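Local coordinates for copper-containing nitrite reductase (Hyphomicrobium denitrificans 1NES1, PDB 6TFO) that reduces nitrite to nitric oxide as a three-domain copper enzyme, with copper-bearing cupredoxin domains assembled into a homotrimer, at the interface of chains A and B. Residues are numbered along the deposited sequence; one frame, centred on the assembly and turned at random. Chains: chain A/B, Copper-containing nitrite reductase.

The interface of chains A and B. Residues chain A 419-423; chain B 269, 324, 361-362, 398.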
ATOM      1  N   HIS A 419     -14.564  23.638  26.962  1.00 42.30           N
ATOM      2  CA  HIS A 419     -13.554  24.645  26.535  1.00 44.24           C
ATOM      3  C   HIS A 419     -12.330  23.933  25.946  1.00 41.83           C
ATOM      4  O   HIS A 419     -11.334  24.636  25.673  1.00 44.41           O
ATOM      5  CB  HIS A 419     -13.205  25.610  27.684  1.00 41.70           C
ATOM      6  CG  HIS A 419     -12.934  26.999  27.211  1.00 45.12           C
ATOM      7  ND1 HIS A 419     -11.787  27.339  26.535  1.00 49.35           N
ATOM      8  CD2 HIS A 419     -13.657  28.131  27.289  1.00 50.42           C
ATOM      9  CE1 HIS A 419     -11.808  28.622  26.239  1.00 49.15           C
ATOM     10  NE2 HIS A 419     -12.937  29.135  26.697  1.00 48.31           N
ATOM     11  N   ALA A 420     -12.364  22.598  25.825  1.00 39.29           N
ATOM     12  CA  ALA A 420     -11.502  21.855  24.865  1.00 41.20           C
ATOM     13  C   ALA A 420     -12.121  22.064  23.477  1.00 37.24           C
ATOM     14  O   ALA A 420     -12.930  21.220  23.052  1.00 37.66           O
ATOM     15  CB  ALA A 420     -11.368  20.391  25.242  1.00 36.87           C
ATOM     16  N   LEU A 421     -11.838  23.208  22.854  1.00 34.45           N
ATOM     17  CA  LEU A 421     -12.775  23.873  21.914  1.00 38.93           C
ATOM     18  C   LEU A 421     -12.755  23.235  20.524  1.00 39.70           C
ATOM     19  O   LEU A 421     -13.668  23.583  19.732  1.00 41.61           O
ATOM     20  CB  LEU A 421     -12.466  25.373  21.839  1.00 41.68           C
ATOM     21  CG  LEU A 421     -13.042  26.215  22.986  1.00 43.04           C
ATOM     22  CD1 LEU A 421     -12.603  27.654  22.839  1.00 41.15           C
ATOM     23  CD2 LEU A 421     -14.563  26.117  23.030  1.00 40.36           C
ATOM     24  N   SER A 422     -11.809  22.336  20.242  1.00 35.43           N
ATOM     25  CA  SER A 422     -11.860  21.486  19.026  1.00 39.01           C
ATOM     26  C   SER A 422     -13.200  20.736  19.024  1.00 39.20           C
ATOM     27  O   SER A 422     -13.686  20.389  17.938  1.00 35.89           O
ATOM     28  CB  SER A 422     -10.676  20.563  18.928  1.00 40.66           C
ATOM     29  OG  SER A 422      -9.497  21.292  18.582  1.00 40.28           O
ATOM     30  N   ARG A 423     -13.830  20.559  20.190  1.00 36.89           N
ATOM     31  CA  ARG A 423     -15.081  19.766  20.281  1.00 36.62           C
ATOM     32  C   ARG A 423     -16.253  20.581  19.735  1.00 35.84           C
ATOM     33  O   ARG A 423     -17.275  19.968  19.472  1.00 37.93           O
ATOM     34  CB  ARG A 423     -15.260  19.260  21.703  1.00 35.35           C
ATOM     35  CG  ARG A 423     -14.142  18.318  22.106  1.00 37.72           C
ATOM     36  CD  ARG A 423     -14.156  17.935  23.567  1.00 40.03           C
ATOM     37  NE  ARG A 423     -12.841  17.426  23.921  1.00 43.60           N
ATOM     38  CZ  ARG A 423     -12.448  17.057  25.128  1.00 42.62           C
ATOM     39  NH1 ARG A 423     -13.273  17.117  26.160  1.00 47.58           N
ATOM     40  NH2 ARG A 423     -11.215  16.623  25.293  1.00 45.74           N
TER
ATOM     41  N   PRO B 269     -10.666  27.471  17.921  1.00 43.54           N
ATOM     42  CA  PRO B 269      -9.542  26.584  18.238  1.00 45.26           C
ATOM     43  C   PRO B 269      -8.271  26.965  17.459  1.00 44.09           C
ATOM     44  O   PRO B 269      -7.206  26.867  18.009  1.00 45.79           O
ATOM     45  CB  PRO B 269     -10.027  25.190  17.826  1.00 45.30           C
ATOM     46  CG  PRO B 269     -11.538  25.291  17.842  1.00 46.57           C
ATOM     47  CD  PRO B 269     -11.868  26.737  17.505  1.00 44.49           C
ATOM     48  N   GLU B 324      -7.287  16.567  18.161  1.00 44.47           N
ATOM     49  CA  GLU B 324      -6.594  16.794  19.455  1.00 47.62           C
ATOM     50  C   GLU B 324      -5.326  15.939  19.496  1.00 47.44           C
ATOM     51  O   GLU B 324      -5.147  15.190  20.471  1.00 44.17           O
ATOM     52  CB  GLU B 324      -7.539  16.465  20.620  1.00 46.25           C
ATOM     53  CG  GLU B 324      -8.850  17.236  20.545  1.00 48.66           C
ATOM     54  CD  GLU B 324      -9.755  17.137  21.763  1.00 50.69           C
ATOM     55  OE1 GLU B 324      -9.269  16.664  22.811  1.00 48.21           O
ATOM     56  OE2 GLU B 324     -10.940  17.544  21.660  1.00 47.29           O
ATOM     57  N   PRO B 361      -5.764  24.943  22.750  1.00 40.42           N
ATOM     58  CA  PRO B 361      -7.198  24.939  23.043  1.00 38.96           C
ATOM     59  C   PRO B 361      -7.838  23.683  23.668  1.00 38.46           C
ATOM     60  O   PRO B 361      -9.002  23.759  23.966  1.00 39.90           O
ATOM     61  CB  PRO B 361      -7.816  25.056  21.641  1.00 40.81           C
ATOM     62  CG  PRO B 361      -6.855  24.308  20.762  1.00 42.26           C
ATOM     63  CD  PRO B 361      -5.504  24.734  21.311  1.00 43.57           C
ATOM     64  N   ASN B 362      -7.116  22.581  23.876  1.00 37.99           N
ATOM     65  CA  ASN B 362      -7.789  21.271  24.097  1.00 40.75           C
ATOM     66  C   ASN B 362      -7.389  20.565  25.398  1.00 41.32           C
ATOM     67  O   ASN B 362      -8.273  19.848  25.936  1.00 45.67           O
ATOM     68  CB  ASN B 362      -7.588  20.354  22.890  1.00 41.27           C
ATOM     69  CG  ASN B 362      -8.360  20.881  21.702  1.00 47.05           C
ATOM     70  OD1 ASN B 362      -9.533  21.232  21.851  1.00 43.63           O
ATOM     71  ND2 ASN B 362      -7.729  20.948  20.537  1.00 44.88           N
ATOM     72  N   PRO B 398      -8.422  23.800  29.841  1.00 40.95           N
ATOM     73  CA  PRO B 398      -8.373  24.843  28.829  1.00 43.02           C
ATOM     74  C   PRO B 398      -9.508  25.841  29.097  1.00 42.26           C
ATOM     75  O   PRO B 398     -10.568  25.404  29.483  1.00 39.43           O
ATOM     76  CB  PRO B 398      -8.601  24.070  27.519  1.00 43.88           C
ATOM     77  CG  PRO B 398      -9.361  22.834  27.966  1.00 42.47           C
ATOM     78  CD  PRO B 398      -8.709  22.473  29.281  1.00 42.51           C
TER
HETATM   79  O   HOH W   1      -9.399  26.570  24.848  1.00 36.37           O
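The segment of chain A that carries the type 2 copper ligand A:His419 and turns into the 3-10 helix 421-426 lies against loops of chain B and the helix 268-274, where B:Asn362 and B:Glu324 grip the start of that 3-10 helix. The carboxamide of B:Asn362 clasps A:Ser422 at two points: its oxygen OD1 takes the backbone N of A:Ser422 at 3.0 Å, in the carbonyl plane and on a lone pair, while its ND2 gives a hydrogen bond of 2.7 Å to the hydroxyl OG. The hydroxyl can meet this N-H because A:Ser422 turns OG anti to its own carbonyl carbon (chi1 -73°), beside the backbone nitrogen. Together the two bonds fix the rotation of the amide. One residue earlier, the backbone N of A:Leu421 donates to the carbonyl O of B:Pro361.

At the next residue, A:Arg423 meets B:Glu324 side-on in a bidentate salt bridge. NE of A:Arg423 lies 3.0 Å from OE2 of B:Glu324, and NH2 of A:Arg423 donates to OE1 of B:Glu324 at 3.2 Å, each on a syn lone pair. The guanidinium and carboxylate planes are only 6° apart. The CB of A:Ala420 covers the centre of one face of the A:Arg423 guanidinium at 3.5 Å above the plane. A leucine in place of A:Arg423 would probably leave the carboxylate of B:Glu324 without its charged mate and the methyl of A:Ala420 without the flat group it packs on.

At the copper-ligand end, a water bridges the carbonyl O of B:Pro361 to both O and ND1 of A:His419, lying in the plane of the imidazole at its edge, 3.0 Å from ND1. This ring turns one face to CG of A:Leu421, while CG of B:Pro269 packs near the carbonyl O of A:Leu421. The O of B:Pro398 lies against CB of A:His419, so chain B backs the ligand residue directly. The patch thus joins neighbouring subunits of the trimer and probably helps to position A:His419, which in this family completes a type 2 copper site shared between adjacent subunits, where nitrite is reduced.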